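Local coordinates for protein Cg7008-pa (Drosophila melanogaster, PDB 2WAC) that acts as an endonuclease on DNA and RNA, associates with the RNA-induced silencing complex, and binds symmetrically dimethylated arginine peptides through the Tudor domain contained in this fragment, at residues A[50-55]-A[74-79]; A[58-63]-A[97-102]; A[172-177]-A[197-202]. All blocks are in the same frame, centred on the assembly; numbering follows the deposited sequence.

Contact 1. Residues A[50-55]-A[74-79]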
ATOM      1  N   TYR A  50      -3.405  18.669  22.392  1.00 29.93           N
ATOM      2  CA  TYR A  50      -2.404  17.640  22.117  1.00 29.60           C
ATOM      3  C   TYR A  50      -1.421  18.097  21.037  1.00 29.21           C
ATOM      4  O   TYR A  50      -1.822  18.648  20.009  1.00 29.20           O
ATOM      5  CB  TYR A  50      -3.089  16.330  21.700  1.00 29.73           C
ATOM      6  CG  TYR A  50      -2.151  15.156  21.477  1.00 30.08           C
ATOM      7  CD1 TYR A  50      -1.763  14.336  22.538  1.00 30.61           C
ATOM      8  CD2 TYR A  50      -1.665  14.859  20.204  1.00 30.34           C
ATOM      9  CE1 TYR A  50      -0.904  13.255  22.338  1.00 30.66           C
ATOM     10  CE2 TYR A  50      -0.806  13.782  19.994  1.00 30.62           C
ATOM     11  CZ  TYR A  50      -0.430  12.984  21.064  1.00 30.85           C
ATOM     12  OH  TYR A  50       0.417  11.918  20.864  1.00 31.05           O
ATOM     13  N   THR A  51      -0.135  17.875  21.296  1.00 28.62           N
ATOM     14  CA  THR A  51       0.905  18.009  20.279  1.00 28.09           C
ATOM     15  C   THR A  51       1.790  16.757  20.330  1.00 27.54           C
ATOM     16  O   THR A  51       2.152  16.296  21.419  1.00 27.56           O
ATOM     17  CB  THR A  51       1.724  19.332  20.421  1.00 28.17           C
ATOM     18  OG1 THR A  51       2.478  19.576  19.223  1.00 28.31           O
ATOM     19  CG2 THR A  51       2.660  19.296  21.619  1.00 28.23           C
ATOM     20  N   PRO A  52       2.110  16.183  19.158  1.00 26.92           N
ATOM     21  CA  PRO A  52       2.826  14.913  19.123  1.00 26.38           C
ATOM     22  C   PRO A  52       4.346  15.030  19.029  1.00 25.83           C
ATOM     23  O   PRO A  52       4.876  16.081  18.661  1.00 25.75           O
ATOM     24  CB  PRO A  52       2.283  14.257  17.853  1.00 26.42           C
ATOM     25  CG  PRO A  52       1.846  15.411  16.971  1.00 26.74           C
ATOM     26  CD  PRO A  52       1.802  16.666  17.800  1.00 26.86           C
ATOM     27  N   LYS A  53       5.027  13.946  19.394  1.00 25.15           N
ATOM     28  CA  LYS A  53       6.420  13.731  19.029  1.00 24.43           C
ATOM     29  C   LYS A  53       6.405  12.844  17.793  1.00 23.95           C
ATOM     30  O   LYS A  53       5.454  12.086  17.594  1.00 23.72           O
ATOM     31  CB  LYS A  53       7.180  13.023  20.156  1.00 24.47           C
ATOM     32  CG  LYS A  53       7.333  13.831  21.438  1.00 24.64           C
ATOM     33  CD  LYS A  53       8.141  13.062  22.477  1.00 25.06           C
ATOM     34  CE  LYS A  53       8.248  13.836  23.780  1.00 25.15           C
ATOM     35  NZ  LYS A  53       9.056  13.097  24.798  1.00 25.67           N
ATOM     36  N   ARG A  54       7.447  12.927  16.973  1.00 23.46           N
ATOM     37  CA  ARG A  54       7.621  11.987  15.870  1.00 23.13           C
ATOM     38  C   ARG A  54       7.596  10.543  16.364  1.00 23.09           C
ATOM     39  O   ARG A  54       8.352  10.175  17.263  1.00 23.05           O
ATOM     40  CB  ARG A  54       8.929  12.267  15.127  1.00 22.94           C
ATOM     41  CG  ARG A  54      10.104  12.586  16.038  1.00 22.83           C
ATOM     42  CD  ARG A  54      11.200  13.325  15.288  1.00 22.60           C
ATOM     43  NE  ARG A  54      12.101  14.032  16.194  1.00 22.34           N
ATOM     44  CZ  ARG A  54      12.301  15.346  16.172  1.00 22.75           C
ATOM     45  NH1 ARG A  54      11.663  16.102  15.289  1.00 23.63           N
ATOM     46  NH2 ARG A  54      13.139  15.905  17.034  1.00 22.26           N
ATOM     47  N   GLY A  55       6.726   9.728  15.774  1.00 23.08           N
ATOM     48  CA  GLY A  55       6.608   8.323  16.167  1.00 23.18           C
ATOM     49  C   GLY A  55       5.390   7.966  16.999  1.00 23.24           C
ATOM     50  O   GLY A  55       5.060   6.787  17.139  1.00 23.13           O
ATOM     51  N   GLU A  74       4.571  10.600  11.643  1.00 24.99           N
ATOM     52  CA  GLU A  74       5.858  10.369  10.988  1.00 25.53           C
ATOM     53  C   GLU A  74       6.789  11.583  11.032  1.00 25.50           C
ATOM     54  O   GLU A  74       8.009  11.428  11.105  1.00 25.77           O
ATOM     55  CB  GLU A  74       5.651   9.882   9.555  1.00 25.77           C
ATOM     56  CG  GLU A  74       5.065   8.473   9.477  1.00 27.02           C
ATOM     57  CD  GLU A  74       5.177   7.866   8.101  1.00 28.83           C
ATOM     58  OE1 GLU A  74       5.531   8.601   7.153  1.00 30.22           O
ATOM     59  OE2 GLU A  74       4.912   6.653   7.963  1.00 29.05           O
ATOM     60  N   ARG A  75       6.210  12.780  10.986  1.00 25.37           N
ATOM     61  CA  ARG A  75       6.967  14.027  11.084  1.00 25.33           C
ATOM     62  C   ARG A  75       6.090  15.091  11.736  1.00 25.05           C
ATOM     63  O   ARG A  75       4.897  15.178  11.444  1.00 24.90           O
ATOM     64  CB  ARG A  75       7.417  14.491   9.691  1.00 25.51           C
ATOM     65  CG  ARG A  75       8.460  15.618   9.685  1.00 25.89           C
ATOM     66  CD  ARG A  75       8.800  16.078   8.263  1.00 27.22           C
ATOM     67  NE  ARG A  75       9.421  15.018   7.464  1.00 28.48           N
ATOM     68  CZ  ARG A  75       9.807  15.144   6.195  1.00 28.98           C
ATOM     69  NH1 ARG A  75       9.647  16.294   5.548  1.00 29.36           N
ATOM     70  NH2 ARG A  75      10.357  14.112   5.570  1.00 29.17           N
ATOM     71  N   VAL A  76       6.675  15.884  12.632  1.00 24.83           N
ATOM     72  CA  VAL A  76       5.989  17.057  13.182  1.00 24.56           C
ATOM     73  C   VAL A  76       6.764  18.316  12.800  1.00 24.30           C
ATOM     74  O   VAL A  76       7.989  18.360  12.925  1.00 24.27           O
ATOM     75  CB  VAL A  76       5.822  16.991  14.728  1.00 24.59           C
ATOM     76  CG1 VAL A  76       5.079  18.223  15.244  1.00 24.86           C
ATOM     77  CG2 VAL A  76       5.073  15.748  15.135  1.00 24.72           C
ATOM     78  N   GLN A  77       6.041  19.328  12.326  1.00 23.89           N
ATOM     79  CA  GLN A  77       6.644  20.602  11.948  1.00 23.57           C
ATOM     80  C   GLN A  77       5.757  21.773  12.377  1.00 23.40           C
ATOM     81  O   GLN A  77       4.826  22.156  11.664  1.00 23.40           O
ATOM     82  CB  GLN A  77       6.926  20.641  10.439  1.00 23.53           C
ATOM     83  CG  GLN A  77       7.670  21.890   9.957  1.00 23.26           C
ATOM     84  CD  GLN A  77       9.038  22.056  10.600  1.00 23.10           C
ATOM     85  OE1 GLN A  77       9.898  21.180  10.502  1.00 22.90           O
ATOM     86  NE2 GLN A  77       9.244  23.190  11.257  1.00 22.39           N
ATOM     87  N   GLY A  78       6.056  22.331  13.548  1.00 23.21           N
ATOM     88  CA  GLY A  78       5.263  23.416  14.122  1.00 22.88           C
ATOM     89  C   GLY A  78       3.827  23.008  14.405  1.00 22.72           C
ATOM     90  O   GLY A  78       3.578  22.071  15.167  1.00 22.75           O
ATOM     91  N   SER A  79       2.889  23.703  13.765  1.00 22.48           N
ATOM     92  CA  SER A  79       1.449  23.516  13.993  1.00 22.37           C
ATOM     93  C   SER A  79       0.847  22.316  13.261  1.00 22.10           C
ATOM     94  O   SER A  79      -0.331  21.999  13.451  1.00 22.06           O
ATOM     95  CB  SER A  79       0.686  24.780  13.590  1.00 22.19           C
ATOM     96  OG  SER A  79       1.133  25.902  14.326  1.00 23.05           O
TER
HETATM   97  O   HOH W   1       1.965  21.640  17.283  1.00 23.54           O
HETATM   98  O   HOH W   2       9.463  15.701  13.143  1.00 27.94           O

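Contact 2. Residues A[58-63]-A[97-102]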
ATOM      1  N   VAL A  58      -1.470   7.865  17.411  1.00 24.31           N
ATOM      2  CA  VAL A  58      -2.530   8.809  17.769  1.00 24.27           C
ATOM      3  C   VAL A  58      -3.888   8.457  17.164  1.00 24.26           C
ATOM      4  O   VAL A  58      -4.012   7.527  16.362  1.00 24.10           O
ATOM      5  CB  VAL A  58      -2.169  10.264  17.334  1.00 24.25           C
ATOM      6  CG1 VAL A  58      -0.932  10.765  18.065  1.00 24.32           C
ATOM      7  CG2 VAL A  58      -1.981  10.362  15.819  1.00 24.26           C
ATOM      8  N   ALA A  59      -4.903   9.210  17.576  1.00 24.19           N
ATOM      9  CA  ALA A  59      -6.159   9.276  16.851  1.00 24.13           C
ATOM     10  C   ALA A  59      -6.123  10.550  16.017  1.00 23.98           C
ATOM     11  O   ALA A  59      -5.820  11.632  16.532  1.00 24.15           O
ATOM     12  CB  ALA A  59      -7.330   9.289  17.806  1.00 24.12           C
ATOM     13  N   ALA A  60      -6.408  10.414  14.727  1.00 23.79           N
ATOM     14  CA  ALA A  60      -6.387  11.542  13.804  1.00 23.46           C
ATOM     15  C   ALA A  60      -7.728  11.689  13.104  1.00 23.38           C
ATOM     16  O   ALA A  60      -8.278  10.710  12.588  1.00 23.07           O
ATOM     17  CB  ALA A  60      -5.273  11.371  12.782  1.00 23.39           C
ATOM     18  N   GLN A  61      -8.247  12.915  13.093  1.00 23.34           N
ATOM     19  CA  GLN A  61      -9.498  13.226  12.410  1.00 23.42           C
ATOM     20  C   GLN A  61      -9.219  13.542  10.939  1.00 23.41           C
ATOM     21  O   GLN A  61      -8.777  14.646  10.599  1.00 23.29           O
ATOM     22  CB  GLN A  61     -10.221  14.386  13.100  1.00 23.47           C
ATOM     23  CG  GLN A  61     -11.717  14.473  12.793  1.00 23.79           C
ATOM     24  CD  GLN A  61     -12.362  15.745  13.324  1.00 24.55           C
ATOM     25  OE1 GLN A  61     -11.684  16.739  13.586  1.00 24.82           O
ATOM     26  NE2 GLN A  61     -13.681  15.719  13.481  1.00 24.62           N
ATOM     27  N   PHE A  62      -9.466  12.548  10.088  1.00 23.48           N
ATOM     28  CA  PHE A  62      -9.255  12.620   8.639  1.00 23.62           C
ATOM     29  C   PHE A  62      -9.971  13.839   8.056  1.00 23.84           C
ATOM     30  O   PHE A  62     -11.144  14.071   8.352  1.00 23.74           O
ATOM     31  CB  PHE A  62      -9.760  11.310   8.006  1.00 23.65           C
ATOM     32  CG  PHE A  62      -9.376  11.107   6.555  1.00 23.51           C
ATOM     33  CD1 PHE A  62      -8.240  11.696   6.005  1.00 23.35           C
ATOM     34  CD2 PHE A  62     -10.146  10.267   5.750  1.00 23.81           C
ATOM     35  CE1 PHE A  62      -7.898  11.485   4.669  1.00 23.46           C
ATOM     36  CE2 PHE A  62      -9.808  10.040   4.415  1.00 23.76           C
ATOM     37  CZ  PHE A  62      -8.679  10.652   3.874  1.00 23.77           C
ATOM     38  N   THR A  63      -9.257  14.624   7.249  1.00 24.15           N
ATOM     39  CA  THR A  63      -9.815  15.860   6.683  1.00 24.52           C
ATOM     40  C   THR A  63     -10.935  15.606   5.674  1.00 24.65           C
ATOM     41  O   THR A  63     -11.747  16.495   5.415  1.00 24.76           O
ATOM     42  CB  THR A  63      -8.742  16.764   6.023  1.00 24.50           C
ATOM     43  OG1 THR A  63      -8.083  16.056   4.964  1.00 24.64           O
ATOM     44  CG2 THR A  63      -7.723  17.217   7.038  1.00 24.72           C
ATOM     45  N   ASN A  97      -3.983  20.163  15.892  1.00 23.06           N
ATOM     46  CA  ASN A  97      -5.247  20.282  16.627  1.00 23.56           C
ATOM     47  C   ASN A  97      -6.320  19.270  16.192  1.00 23.72           C
ATOM     48  O   ASN A  97      -7.384  19.184  16.804  1.00 23.92           O
ATOM     49  CB  ASN A  97      -5.779  21.734  16.658  1.00 23.65           C
ATOM     50  CG  ASN A  97      -6.110  22.291  15.279  1.00 23.84           C
ATOM     51  OD1 ASN A  97      -6.566  21.577  14.388  1.00 24.70           O
ATOM     52  ND2 ASN A  97      -5.900  23.592  15.111  1.00 24.36           N
ATOM     53  N   ARG A  98      -6.020  18.501  15.144  1.00 24.00           N
ATOM     54  CA  ARG A  98      -6.874  17.393  14.706  1.00 24.20           C
ATOM     55  C   ARG A  98      -6.303  16.041  15.143  1.00 24.55           C
ATOM     56  O   ARG A  98      -6.719  14.983  14.657  1.00 24.52           O
ATOM     57  CB  ARG A  98      -7.081  17.436  13.190  1.00 24.10           C
ATOM     58  CG  ARG A  98      -7.979  18.571  12.726  1.00 23.58           C
ATOM     59  CD  ARG A  98      -8.110  18.605  11.216  1.00 22.63           C
ATOM     60  NE  ARG A  98      -8.971  17.538  10.703  1.00 21.37           N
ATOM     61  CZ  ARG A  98     -10.273  17.668  10.456  1.00 20.73           C
ATOM     62  NH1 ARG A  98     -10.898  18.819  10.676  1.00 19.86           N
ATOM     63  NH2 ARG A  98     -10.955  16.634   9.987  1.00 19.65           N
ATOM     64  N   LEU A  99      -5.345  16.093  16.065  1.00 24.94           N
ATOM     65  CA  LEU A  99      -4.761  14.897  16.657  1.00 25.52           C
ATOM     66  C   LEU A  99      -5.118  14.815  18.132  1.00 26.00           C
ATOM     67  O   LEU A  99      -5.190  15.835  18.820  1.00 26.08           O
ATOM     68  CB  LEU A  99      -3.237  14.887  16.488  1.00 25.39           C
ATOM     69  CG  LEU A  99      -2.655  15.085  15.082  1.00 25.43           C
ATOM     70  CD1 LEU A  99      -1.138  15.123  15.127  1.00 24.97           C
ATOM     71  CD2 LEU A  99      -3.129  14.014  14.114  1.00 24.66           C
ATOM     72  N   ALA A 100      -5.345  13.596  18.606  1.00 26.73           N
ATOM     73  CA  ALA A 100      -5.607  13.349  20.018  1.00 27.38           C
ATOM     74  C   ALA A 100      -4.862  12.101  20.466  1.00 27.93           C
ATOM     75  O   ALA A 100      -4.440  11.288  19.636  1.00 27.88           O
ATOM     76  CB  ALA A 100      -7.100  13.198  20.261  1.00 27.39           C
ATOM     77  N   ALA A 101      -4.689  11.957  21.778  1.00 28.61           N
ATOM     78  CA  ALA A 101      -4.119  10.739  22.340  1.00 29.26           C
ATOM     79  C   ALA A 101      -5.058   9.576  22.044  1.00 29.70           C
ATOM     80  O   ALA A 101      -6.268   9.666  22.274  1.00 29.89           O
ATOM     81  CB  ALA A 101      -3.900  10.889  23.840  1.00 29.20           C
ATOM     82  N   LEU A 102      -4.495   8.501  21.501  1.00 30.24           N
ATOM     83  CA  LEU A 102      -5.239   7.274  21.264  1.00 30.69           C
ATOM     84  C   LEU A 102      -5.350   6.510  22.582  1.00 31.04           C
ATOM     85  O   LEU A 102      -4.332   6.260  23.235  1.00 31.05           O
ATOM     86  CB  LEU A 102      -4.541   6.423  20.196  1.00 30.72           C
ATOM     87  CG  LEU A 102      -5.233   5.179  19.624  1.00 30.64           C
ATOM     88  CD1 LEU A 102      -6.505   5.529  18.857  1.00 30.52           C
ATOM     89  CD2 LEU A 102      -4.274   4.421  18.727  1.00 30.50           C
TER

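Contact 3. Residues A[172-177]-A[197-202]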
ATOM      1  N   PHE A 172      -0.462  -9.945 -11.687  1.00 23.74           N
ATOM      2  CA  PHE A 172      -0.751  -8.561 -12.088  1.00 23.70           C
ATOM      3  C   PHE A 172       0.486  -7.733 -12.449  1.00 23.83           C
ATOM      4  O   PHE A 172       0.465  -6.993 -13.435  1.00 23.95           O
ATOM      5  CB  PHE A 172      -1.582  -7.836 -11.019  1.00 23.69           C
ATOM      6  CG  PHE A 172      -3.036  -8.235 -10.997  1.00 23.25           C
ATOM      7  CD1 PHE A 172      -3.880  -7.916 -12.060  1.00 22.89           C
ATOM      8  CD2 PHE A 172      -3.565  -8.914  -9.905  1.00 22.89           C
ATOM      9  CE1 PHE A 172      -5.225  -8.278 -12.037  1.00 22.90           C
ATOM     10  CE2 PHE A 172      -4.913  -9.275  -9.871  1.00 22.69           C
ATOM     11  CZ  PHE A 172      -5.742  -8.957 -10.940  1.00 22.44           C
ATOM     12  N   GLY A 173       1.550  -7.856 -11.657  1.00 23.80           N
ATOM     13  CA  GLY A 173       2.814  -7.167 -11.933  1.00 23.83           C
ATOM     14  C   GLY A 173       3.457  -7.593 -13.244  1.00 23.93           C
ATOM     15  O   GLY A 173       3.966  -6.757 -13.995  1.00 23.94           O
ATOM     16  N   LYS A 174       3.431  -8.897 -13.515  1.00 23.91           N
ATOM     17  CA  LYS A 174       3.964  -9.450 -14.759  1.00 24.13           C
ATOM     18  C   LYS A 174       3.148  -8.990 -15.966  1.00 24.17           C
ATOM     19  O   LYS A 174       3.704  -8.721 -17.033  1.00 24.22           O
ATOM     20  CB  LYS A 174       4.003 -10.980 -14.697  1.00 24.02           C
ATOM     21  CG  LYS A 174       4.726 -11.636 -15.866  1.00 24.70           C
ATOM     22  CD  LYS A 174       4.674 -13.149 -15.777  1.00 25.15           C
ATOM     23  CE  LYS A 174       5.359 -13.785 -16.973  1.00 26.22           C
ATOM     24  NZ  LYS A 174       5.399 -15.276 -16.878  1.00 26.60           N
ATOM     25  N   GLN A 175       1.830  -8.908 -15.793  1.00 24.33           N
ATOM     26  CA  GLN A 175       0.937  -8.425 -16.846  1.00 24.57           C
ATOM     27  C   GLN A 175       1.270  -6.985 -17.243  1.00 24.51           C
ATOM     28  O   GLN A 175       1.208  -6.639 -18.422  1.00 24.58           O
ATOM     29  CB  GLN A 175      -0.532  -8.549 -16.427  1.00 24.70           C
ATOM     30  CG  GLN A 175      -1.518  -8.405 -17.588  1.00 25.52           C
ATOM     31  CD  GLN A 175      -2.961  -8.617 -17.172  1.00 26.28           C
ATOM     32  OE1 GLN A 175      -3.504  -7.871 -16.359  1.00 26.98           O
ATOM     33  NE2 GLN A 175      -3.593  -9.635 -17.741  1.00 26.86           N
ATOM     34  N   LEU A 176       1.631  -6.160 -16.258  1.00 24.38           N
ATOM     35  CA  LEU A 176       2.094  -4.791 -16.511  1.00 24.25           C
ATOM     36  C   LEU A 176       3.348  -4.785 -17.390  1.00 24.31           C
ATOM     37  O   LEU A 176       3.485  -3.942 -18.280  1.00 24.28           O
ATOM     38  CB  LEU A 176       2.377  -4.053 -15.195  1.00 24.20           C
ATOM     39  CG  LEU A 176       1.256  -3.751 -14.194  1.00 24.01           C
ATOM     40  CD1 LEU A 176       1.834  -3.029 -12.981  1.00 23.40           C
ATOM     41  CD2 LEU A 176       0.142  -2.925 -14.820  1.00 23.81           C
ATOM     42  N   VAL A 177       4.250  -5.730 -17.129  1.00 24.29           N
ATOM     43  CA  VAL A 177       5.452  -5.931 -17.941  1.00 24.31           C
ATOM     44  C   VAL A 177       5.092  -6.382 -19.366  1.00 24.37           C
ATOM     45  O   VAL A 177       5.560  -5.788 -20.341  1.00 24.35           O
ATOM     46  CB  VAL A 177       6.436  -6.936 -17.269  1.00 24.35           C
ATOM     47  CG1 VAL A 177       7.691  -7.119 -18.105  1.00 24.19           C
ATOM     48  CG2 VAL A 177       6.811  -6.469 -15.868  1.00 24.12           C
ATOM     49  N   ASP A 197      13.750 -14.324 -14.613  1.00 23.68           N
ATOM     50  CA  ASP A 197      13.806 -14.787 -16.002  1.00 23.44           C
ATOM     51  C   ASP A 197      12.456 -14.650 -16.706  1.00 23.44           C
ATOM     52  O   ASP A 197      12.389 -14.203 -17.851  1.00 23.33           O
ATOM     53  CB  ASP A 197      14.282 -16.246 -16.069  1.00 23.33           C
ATOM     54  CG  ASP A 197      15.756 -16.407 -15.722  1.00 22.88           C
ATOM     55  OD1 ASP A 197      16.491 -15.398 -15.690  1.00 22.38           O
ATOM     56  OD2 ASP A 197      16.184 -17.557 -15.491  1.00 23.02           O
ATOM     57  N   GLN A 198      11.388 -15.031 -16.011  1.00 23.51           N
ATOM     58  CA  GLN A 198      10.034 -14.958 -16.562  1.00 23.80           C
ATOM     59  C   GLN A 198       9.600 -13.518 -16.871  1.00 23.69           C
ATOM     60  O   GLN A 198       9.047 -13.253 -17.941  1.00 23.76           O
ATOM     61  CB  GLN A 198       9.038 -15.676 -15.642  1.00 23.84           C
ATOM     62  CG  GLN A 198       9.093 -17.203 -15.783  1.00 24.83           C
ATOM     63  CD  GLN A 198       8.462 -17.961 -14.621  1.00 26.11           C
ATOM     64  OE1 GLN A 198       8.029 -17.373 -13.630  1.00 27.04           O
ATOM     65  NE2 GLN A 198       8.412 -19.283 -14.744  1.00 27.04           N
ATOM     66  N   TYR A 199       9.876 -12.598 -15.947  1.00 23.64           N
ATOM     67  CA  TYR A 199       9.591 -11.170 -16.137  1.00 23.73           C
ATOM     68  C   TYR A 199      10.424 -10.558 -17.272  1.00 23.78           C
ATOM     69  O   TYR A 199       9.939  -9.697 -18.008  1.00 23.80           O
ATOM     70  CB  TYR A 199       9.812 -10.393 -14.830  1.00 23.61           C
ATOM     71  CG  TYR A 199       8.654 -10.429 -13.838  1.00 23.61           C
ATOM     72  CD1 TYR A 199       8.208  -9.258 -13.226  1.00 23.38           C
ATOM     73  CD2 TYR A 199       8.014 -11.628 -13.509  1.00 23.52           C
ATOM     74  CE1 TYR A 199       7.157  -9.275 -12.313  1.00 23.65           C
ATOM     75  CE2 TYR A 199       6.957 -11.656 -12.599  1.00 23.51           C
ATOM     76  CZ  TYR A 199       6.537 -10.474 -12.006  1.00 23.66           C
ATOM     77  OH  TYR A 199       5.499 -10.481 -11.104  1.00 23.81           O
ATOM     78  N   LYS A 200      11.674 -11.009 -17.402  1.00 23.92           N
ATOM     79  CA  LYS A 200      12.550 -10.609 -18.512  1.00 24.06           C
ATOM     80  C   LYS A 200      11.984 -11.005 -19.874  1.00 23.89           C
ATOM     81  O   LYS A 200      11.996 -10.207 -20.812  1.00 23.81           O
ATOM     82  CB  LYS A 200      13.948 -11.219 -18.338  1.00 24.25           C
ATOM     83  CG  LYS A 200      14.793 -10.540 -17.276  1.00 25.24           C
ATOM     84  CD  LYS A 200      15.442  -9.283 -17.827  1.00 26.95           C
ATOM     85  CE  LYS A 200      15.150  -8.099 -16.916  1.00 27.35           C
ATOM     86  NZ  LYS A 200      15.321  -6.811 -17.650  1.00 28.15           N
ATOM     87  N   ALA A 201      11.498 -12.242 -19.971  1.00 23.71           N
ATOM     88  CA  ALA A 201      10.873 -12.754 -21.191  1.00 23.57           C
ATOM     89  C   ALA A 201       9.601 -11.986 -21.557  1.00 23.51           C
ATOM     90  O   ALA A 201       9.345 -11.730 -22.734  1.00 23.49           O
ATOM     91  CB  ALA A 201      10.578 -14.242 -21.049  1.00 23.62           C
ATOM     92  N   ALA A 202       8.810 -11.631 -20.544  1.00 23.48           N
ATOM     93  CA  ALA A 202       7.611 -10.813 -20.734  1.00 23.44           C
ATOM     94  C   ALA A 202       7.961  -9.433 -21.297  1.00 23.47           C
ATOM     95  O   ALA A 202       7.300  -8.952 -22.221  1.00 23.28           O
ATOM     96  CB  ALA A 202       6.838 -10.684 -19.429  1.00 23.45           C
TER
HETATM   97  O   HOH W   3       7.481 -15.084 -19.192  1.00 16.99           O
HETATM   98  O   HOH W   4       6.107 -15.714 -14.172  1.00 27.06           O

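Contact 1. Residues A[50-55]-A[74-79]
The Arg54 guanidinium meets water 2 at its edge, in the plane of the group. Arg54 NH1 donates to water 2 at 3.1 Å. The same water accepts from Val76 N at 2.8 Å, so it joins the side chain to the backbone of strand 68-77. The setting is the Tudor domain, a member of the SH3-like barrel clan. Residues 50-55 form the loop that leads into strand 57-61, and they run past the C-terminal end of strand 68-77. Residues 74-79 fall within the region involved in dimethylarginine binding. The strand carries a classic beta bulge, where Glu74 and Arg75 both face Thr82. No direct hydrogen bond joins the two segments. Instead, Val76 points toward the loop and packs on it. Its CG1 stands anti to the backbone N (chi1 -179°), which sets CG2 anti to the carbonyl carbon. Val76 CG2 then lies against the Pro52 ring, 3.7 Å from Pro52 CG, and 3.5 Å from Pro52 O. The two side chains cross obliquely. At the other end of the contact, water 1 bridges the segments: it donates to Gly78 O at 2.7 Å and lies 2.9 Å from Thr51 OG1.

Contact 2. Residues A[58-63]-A[97-102]
Arg98 starts with CB pointing toward strand 57-61, and CG lies anti to the carbonyl carbon (chi1 -71°). The chain runs straight to CD and then bends at chi3 (74°), which turns the guanidinium onto the end of that strand. Arg98 NE donates to Gln61 O at 2.9 Å, in the carbonyl plane, and Thr63 CG2 lies near NE. Arg98 NH2 donates to Gln61 O at 3.0 Å, but from above the carbonyl plane, so the grip is side-on with two nitrogens on one atom. NH2 also makes a weak bond to Phe62 O and a hydrogen bond to Asn66 OD1. The Gln61 amide lies nearly flat over the guanidinium, the planes 19° apart, with Gln61 OE1 3.5 Å above the guanidinium plane, over its centre. OE1 also lies near NH1. Gln61 NE2 is held by Asn66 O. An alanine here, in place of Arg98, removes both donors to Gln61 O and the NH2 bonds to Asn66 and Phe62, and would probably loosen the stretch from Gln61 to Thr63.

This is an antiparallel pairing in the Tudor barrel; Phe62 and Thr63, just after the strand, open the region involved in dimethylarginine binding. Gln61 N donates almost straight to Arg98 O at 3.0 Å. Ala59 and Ala100 form a hydrogen-bonded pair, with N to O bonds both ways. Their methyls face Phe40 of helix 26-42. Ala60 and Leu99 form a non-hydrogen-bonded pair whose side chains point to the other face, where Leu99 reaches Ala81 and Val83. Leu99 CD2 sits 3.7 Å from Ala60 CB. Leu102 CD1 packs 4.0 Å from Ala59 CB.

Contact 3. Residues A[172-177]-A[197-202]
Two hydrogen bonds grip Gln198 O. One comes from Ala202 N, one turn on in the same helix, at 3.1 Å. The other comes from water 3, which donates at 2.7 Å. Water 3 in turn accepts from Lys174 NZ, and so carries the bond across to helix 172-178. Lys174 NZ has a second water, water 4, at 2.8 Å. Water 4 donates to Gln198 OE1. The ammonium thus reaches both the backbone and the side-chain oxygen of Gln198 through water. It gets there because the chain of Lys174 is fully extended, with CG anti to the backbone N (chi1 -172°).

The root of the same chain covers an aromatic ring. Lys174 CB lies over one face of Tyr199, 4.0 Å from the ring centroid and 27° off the normal: a CH-pi contact. CG follows over the CD2-CE2 side. Tyr199 CG stands anti to its carbonyl carbon, and the ring leans toward the first turn of helix 172-178. There Tyr199 OH is hydrogen-bonded to Asp171 OD2, while Asp171 OD1 accepts from Lys174 N. One carboxylate therefore fixes both the ring and the helix start. Gly173 lies beside OH, and a CB at that position would come about 3.5 Å from it.

Deeper in, Val177 points toward the partner helix. Its CG1 meets Tyr199 O at 3.4 Å and Ala202 CB at 3.9 Å. CG2 touches CD1 of the ring. The helix segments run in roughly the same direction, at 33°, with their axes 9.1 Å apart. This is helix-helix packing in the staphylococcal nuclease-like domain, an OB-fold barrel flanked by helices.

The chain first builds strands 5-12 and 17-22 of the nuclease-like domain, then crosses to the Tudor domain along helix 26-42. Contacts 1 and 2 follow there and cross: 50-55 and 58-63 open in turn, contact 1 closes at 74-79, and contact 2 closes at 97-102. They touch, with Tyr50 and Pro52 of contact 1 packing on Val58 and Leu99 of contact 2, and both reach the same antiparallel sheet. The chain then returns through strand 113-118 to the nuclease-like domain. Contact 3 closes a separate loop there, between helices 172-178 and 193-208. Its centre lies about 42 Å from those of the other two contacts, at the far side of the molecule.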